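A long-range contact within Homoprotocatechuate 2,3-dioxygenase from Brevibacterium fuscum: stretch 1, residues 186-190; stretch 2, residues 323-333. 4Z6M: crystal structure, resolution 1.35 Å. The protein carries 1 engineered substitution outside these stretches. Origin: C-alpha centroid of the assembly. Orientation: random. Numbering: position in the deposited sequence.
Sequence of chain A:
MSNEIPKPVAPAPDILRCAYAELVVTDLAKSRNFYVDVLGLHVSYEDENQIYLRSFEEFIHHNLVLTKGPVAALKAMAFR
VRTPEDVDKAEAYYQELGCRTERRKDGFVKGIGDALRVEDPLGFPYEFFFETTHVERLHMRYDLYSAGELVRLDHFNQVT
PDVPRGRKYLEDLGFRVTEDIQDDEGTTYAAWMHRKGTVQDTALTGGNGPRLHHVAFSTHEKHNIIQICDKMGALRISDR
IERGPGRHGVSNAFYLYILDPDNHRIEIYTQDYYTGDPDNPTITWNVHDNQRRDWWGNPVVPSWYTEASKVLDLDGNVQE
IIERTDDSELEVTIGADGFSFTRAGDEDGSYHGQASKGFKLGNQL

Stretch 1 186-190: GTTYA
Stretch 2 323-333: ERTDDSELEVT

Residues 186-190 and 323-333 lie at least 135 positions apart in the chain where they touch, and together they bury 325 Å² of surface. Stretch 1 enters as a loop and becomes a strand at Thr188-Ala190; stretch 2 runs as a loop, extended except at Thr325 (-106/-25), into a helix covering Glu329-Thr333. The register is fixed by two CA-CA separations: 7.0 Å from Thr187 CA to Asp326 CA and 6.5 Å from Tyr189 CA to Glu329 CA, so both stretches advance in the same sense.

Tyr189 has the largest covered area, 112 Å². Its backbone (phi/psi -105/-24) sends CA-to-CB toward stretch 2, and an m rotamer (chi1 -63°, chi2 87°) lays the ring along the turn from loop to helix. Tyr189 CE2 is 3.3 Å from Asp327 O, and Tyr189 CD2 is 3.8 Å from Glu329 N; both partners sit oblique to the ring. The carbonyl carbon of Ser328 lies near the ring plane, at its edge, with Ser328 C 4.1 Å from Tyr189 CE2. Farther out, Tyr189 OH comes within 3.5 Å of Asp327 CB and 3.9 Å of Val332 CG2. The Val332 contact is apolar along the ring as well, 4.1 Å from Tyr189 CE2 to Val332 CG2, with Val332 in the m rotamer. The phenol hydroxyl finds its hydrogen bonding elsewhere in the structure.

Arg324 supplies the direct polar link. Its backbone is extended (-66/133), and chi1 to chi3 are all t (178°, 173°, 176°) before chi4 turns to 87°, a reach that carries the guanidinium to the strand. Arg324 NH2 donates to Thr188 O over 3.2 Å; the 170° angle at hydrogen and the acceptor's position near the guanidinium plane make this a well-aligned bond. The same group braces its own loop, since Arg324 NE and Arg324 NH2 each donate to Asp327 O at 2.9 Å (150° and 143°). The carbonyl beside the tyrosine ring is thus held by the arginine, whose NH2 is itself 3.7 Å from Tyr189 CD2.

The CA-to-CB bond of Glu329 runs sideways to stretch 1, and with chi1 -174° (t), chi2 164° (t) and chi3 4° Glu329 OE1 comes to 3.8 Å from Tyr189 CB. Glu329 opens the helix, and Ser328, chi1 157° (t), at the N-cap just before it, caps it through OG, which accepts from Glu331 N at 3.1 Å; Val332 N to Ser328 O at 2.9 Å adds a backbone bond.

Thr187, an m rotamer on an extended backbone (-92/136), packs CG2 3.8 Å from Arg324 NH2, while its OG1 works through solvent. Thr187 OG1 donates to one water at 2.6 Å, which donates to Asp327 OD2 at 2.7 Å; a second water donates to Thr187 OG1 and accepts from Asp327 N, each at 2.8 Å. Asp326 (m) is also tied in by water: Asp326 OD2 accepts at 2.8 Å from a water that accepts a hydrogen bond from Thr188 N at 2.9 Å.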

ATOM      1  N   GLY A 186     -28.173   1.734  30.282  1.00 12.84           N
ATOM      2  CA  GLY A 186     -29.139   0.965  29.513  1.00 14.79           C
ATOM      3  C   GLY A 186     -29.517   1.598  28.188  1.00 14.97           C
ATOM      4  O   GLY A 186     -30.488   1.160  27.549  1.00 19.43           O
ATOM      5  N   THR A 187     -28.776   2.624  27.776  1.00  9.55           N
ATOM      6  CA  THR A 187     -29.069   3.296  26.497  1.00  9.70           C
ATOM      7  C   THR A 187     -28.271   2.661  25.377  1.00  9.24           C
ATOM      8  O   THR A 187     -27.082   2.400  25.541  1.00  9.78           O
ATOM      9  CB  THR A 187     -28.772   4.805  26.586  1.00 10.68           C
ATOM     10  OG1 THR A 187     -29.604   5.369  27.608  1.00 12.68           O
ATOM     11  CG2 THR A 187     -29.035   5.512  25.240  1.00 11.27           C
ATOM     12  N   THR A 188     -28.920   2.433  24.236  1.00  9.46           N
ATOM     13  CA  THR A 188     -28.240   2.020  23.003  1.00  8.61           C
ATOM     14  C   THR A 188     -28.155   3.210  22.054  1.00  8.08           C
ATOM     15  O   THR A 188     -29.156   3.899  21.829  1.00  8.80           O
ATOM     16  CB  THR A 188     -28.959   0.827  22.338  1.00 10.35           C
ATOM     17  OG1 THR A 188     -28.979  -0.274  23.238  1.00 12.39           O
ATOM     18  CG2 THR A 188     -28.262   0.410  21.056  1.00 10.34           C
ATOM     19  N   TYR A 189     -26.959   3.444  21.516  1.00  7.85           N
ATOM     20  CA  TYR A 189     -26.698   4.567  20.649  1.00  7.73           C
ATOM     21  C   TYR A 189     -26.577   4.185  19.173  1.00  7.93           C
ATOM     22  O   TYR A 189     -26.776   5.056  18.318  1.00  8.91           O
ATOM     23  CB  TYR A 189     -25.431   5.287  21.086  1.00  8.42           C
ATOM     24  CG  TYR A 189     -25.555   5.878  22.459  1.00  7.73           C
ATOM     25  CD1 TYR A 189     -25.271   5.133  23.605  1.00  8.05           C
ATOM     26  CD2 TYR A 189     -26.012   7.181  22.632  1.00  8.08           C
ATOM     27  CE1 TYR A 189     -25.413   5.702  24.863  1.00  8.16           C
ATOM     28  CE2 TYR A 189     -26.141   7.738  23.880  1.00  7.90           C
ATOM     29  CZ  TYR A 189     -25.848   6.994  25.002  1.00  8.48           C
ATOM     30  OH  TYR A 189     -26.001   7.562  26.241  1.00  9.89           O
ATOM     31  N   ALA A 190     -26.221   2.927  18.875  1.00  7.40           N
ATOM     32  CA  ALA A 190     -25.964   2.519  17.509  1.00  7.29           C
ATOM     33  C   ALA A 190     -25.857   1.012  17.465  1.00  7.38           C
ATOM     34  O   ALA A 190     -25.464   0.393  18.453  1.00  8.11           O
ATOM     35  CB  ALA A 190     -24.693   3.161  16.995  1.00  8.13           C
ATOM     36  N   GLU A 323     -38.391  12.966  16.792  1.00 16.70           N
ATOM     37  CA  GLU A 323     -37.222  13.318  17.584  1.00 18.06           C
ATOM     38  C   GLU A 323     -36.829  12.174  18.515  1.00 16.14           C
ATOM     39  O   GLU A 323     -37.675  11.502  19.108  1.00 17.63           O
ATOM     40  CB  GLU A 323     -37.481  14.586  18.391  1.00 22.31           C
ATOM     41  CG  GLU A 323     -37.495  15.840  17.526  1.00 27.97           C
ATOM     42  CD  GLU A 323     -37.491  17.134  18.330  1.00 37.91           C
ATOM     43  OE1 GLU A 323     -37.615  17.098  19.592  1.00 39.49           O
ATOM     44  OE2 GLU A 323     -37.359  18.203  17.685  1.00 47.99           O
ATOM     45  N   ARG A 324     -35.526  11.948  18.601  1.00 14.09           N
ATOM     46  CA  ARG A 324     -34.958  11.073  19.607  1.00 13.18           C
ATOM     47  C   ARG A 324     -35.151  11.650  21.010  1.00 13.72           C
ATOM     48  O   ARG A 324     -34.850  12.817  21.263  1.00 14.86           O
ATOM     49  CB  ARG A 324     -33.475  10.854  19.330  1.00 12.31           C
ATOM     50  CG  ARG A 324     -32.772   9.974  20.366  1.00 12.04           C
ATOM     51  CD  ARG A 324     -31.344   9.682  19.916  1.00 11.64           C
ATOM     52  NE  ARG A 324     -30.527   8.930  20.859  1.00 10.91           N
ATOM     53  CZ  ARG A 324     -30.480   7.606  20.942  1.00 10.28           C
ATOM     54  NH1 ARG A 324     -31.252   6.841  20.178  1.00 10.74           N
ATOM     55  NH2 ARG A 324     -29.639   7.048  21.816  1.00 10.79           N
ATOM     56  N   THR A 325     -35.597  10.797  21.921  1.00 14.10           N
ATOM     57  CA  THR A 325     -35.700  11.148  23.346  1.00 14.14           C
ATOM     58  C   THR A 325     -34.631  10.499  24.218  1.00 13.00           C
ATOM     59  O   THR A 325     -34.321  11.017  25.303  1.00 14.93           O
ATOM     60  CB  THR A 325     -37.110  10.811  23.885  1.00 17.54           C
ATOM     61  OG1 THR A 325     -37.405   9.422  23.709  1.00 19.49           O
ATOM     62  CG2 THR A 325     -38.161  11.637  23.158  1.00 19.18           C
ATOM     63  N   ASP A 326     -34.094   9.367  23.763  1.00 11.97           N
ATOM     64  CA  ASP A 326     -32.919   8.762  24.418  1.00 12.58           C
ATOM     65  C   ASP A 326     -31.739   9.742  24.374  1.00 11.86           C
ATOM     66  O   ASP A 326     -31.705  10.681  23.565  1.00 11.83           O
ATOM     67  CB  ASP A 326     -32.508   7.455  23.747  1.00 13.50           C
ATOM     68  CG  ASP A 326     -33.421   6.292  24.063  1.00 14.62           C
ATOM     69  OD1 ASP A 326     -34.299   6.402  24.949  1.00 17.03           O
ATOM     70  OD2 ASP A 326     -33.230   5.235  23.401  1.00 16.37           O
ATOM     71  N   ASP A 327     -30.751   9.520  25.241  1.00 12.06           N
ATOM     72  CA  ASP A 327     -29.591  10.397  25.300  1.00 11.01           C
ATOM     73  C   ASP A 327     -28.854  10.488  23.939  1.00 10.60           C
ATOM     74  O   ASP A 327     -28.848   9.535  23.139  1.00 11.04           O
ATOM     75  CB  ASP A 327     -28.596   9.921  26.372  1.00 11.56           C
ATOM     76  CG  ASP A 327     -29.099  10.130  27.804  1.00 13.70           C
ATOM     77  OD1 ASP A 327     -30.116  10.822  28.024  1.00 17.78           O
ATOM     78  OD2 ASP A 327     -28.457   9.597  28.725  1.00 17.03           O
ATOM     79  N   SER A 328     -28.245  11.654  23.731  1.00 10.81           N
ATOM     80  CA  SER A 328     -27.553  12.004  22.497  1.00 10.63           C
ATOM     81  C   SER A 328     -26.095  11.609  22.610  1.00  9.47           C
ATOM     82  O   SER A 328     -25.390  12.038  23.526  1.00  9.89           O
ATOM     83  CB  SER A 328     -27.651  13.502  22.250  1.00 11.77           C
ATOM     84  OG  SER A 328     -26.618  13.982  21.408  1.00 12.68           O
ATOM     85  N   GLU A 329     -25.622  10.810  21.661  1.00  8.70           N
ATOM     86  CA  GLU A 329     -24.204  10.433  21.642  1.00  9.18           C
ATOM     87  C   GLU A 329     -23.289  11.665  21.603  1.00  8.98           C
ATOM     88  O   GLU A 329     -22.280  11.716  22.318  1.00  9.41           O
ATOM     89  CB  GLU A 329     -23.916   9.502  20.470  1.00  9.06           C
ATOM     90  CG  GLU A 329     -22.481   8.969  20.487  1.00  8.60           C
ATOM     91  CD  GLU A 329     -22.236   7.764  19.603  1.00  8.49           C
ATOM     92  OE1 GLU A 329     -23.151   7.337  18.876  1.00  9.05           O
ATOM     93  OE2 GLU A 329     -21.097   7.240  19.635  1.00  8.50           O
ATOM     94  N   LEU A 330     -23.632  12.669  20.798  1.00  9.05           N
ATOM     95  CA  LEU A 330     -22.864  13.910  20.781  1.00  9.26           C
ATOM     96  C   LEU A 330     -22.801  14.498  22.198  1.00 10.23           C
ATOM     97  O   LEU A 330     -21.727  14.802  22.723  1.00  9.94           O
ATOM     98  CB  LEU A 330     -23.516  14.915  19.835  1.00  9.56           C
ATOM     99  CG  LEU A 330     -22.819  16.290  19.701  1.00 10.34           C
ATOM    100  CD1 LEU A 330     -23.185  16.943  18.371  1.00 12.13           C
ATOM    101  CD2 LEU A 330     -23.120  17.256  20.844  1.00 11.99           C
ATOM    102  N   GLU A 331     -23.968  14.662  22.824  1.00  9.85           N
ATOM    103  CA  GLU A 331     -23.997  15.344  24.114  1.00 10.28           C
ATOM    104  C   GLU A 331     -23.227  14.592  25.201  1.00  9.57           C
ATOM    105  O   GLU A 331     -22.511  15.213  25.989  1.00 12.17           O
ATOM    106  CB  GLU A 331     -25.430  15.636  24.572  1.00 11.46           C
ATOM    107  CG  GLU A 331     -26.158  16.619  23.649  1.00 13.51           C
ATOM    108  CD  GLU A 331     -25.610  18.052  23.680  1.00 18.65           C
ATOM    109  OE1 GLU A 331     -24.748  18.382  24.533  1.00 21.28           O
ATOM    110  OE2 GLU A 331     -26.047  18.878  22.840  1.00 26.65           O
ATOM    111  N   VAL A 332     -23.345  13.270  25.231  1.00  9.40           N
ATOM    112  CA  VAL A 332     -22.726  12.515  26.321  1.00  9.19           C
ATOM    113  C   VAL A 332     -21.234  12.304  26.125  1.00  8.76           C
ATOM    114  O   VAL A 332     -20.544  11.937  27.085  1.00  9.67           O
ATOM    115  CB  VAL A 332     -23.440  11.177  26.604  1.00 10.92           C
ATOM    116  CG1 VAL A 332     -24.921  11.397  26.856  1.00 12.03           C
ATOM    117  CG2 VAL A 332     -23.228  10.149  25.503  1.00 11.19           C
ATOM    118  N   THR A 333     -20.711  12.570  24.913  1.00  8.54           N
ATOM    119  CA  THR A 333     -19.283  12.375  24.635  1.00  8.62           C
ATOM    120  C   THR A 333     -18.482  13.650  24.424  1.00  9.46           C
ATOM    121  O   THR A 333     -17.368  13.758  24.943  1.00 11.11           O
ATOM    122  CB  THR A 333     -19.064  11.440  23.435  1.00  7.91           C
ATOM    123  OG1 THR A 333     -19.578  12.031  22.213  1.00  8.87           O
ATOM    124  CG2 THR A 333     -19.695  10.094  23.678  1.00  8.40           C
TER
HETATM  125  O   HOH W   1     -28.130   6.900  29.125  1.00 13.70           O
HETATM  126  O   HOH W   2     -31.372   7.456  26.999  1.00 15.18           O
HETATM  127  O   HOH W   3     -31.851   4.257  21.173  1.00 11.60           O
HETATM  128  O   HOH W   4     -31.770   2.909  24.124  1.00 12.47           O
HETATM  129  O   HOH W   5     -25.725   7.775  18.214  1.00 12.09           O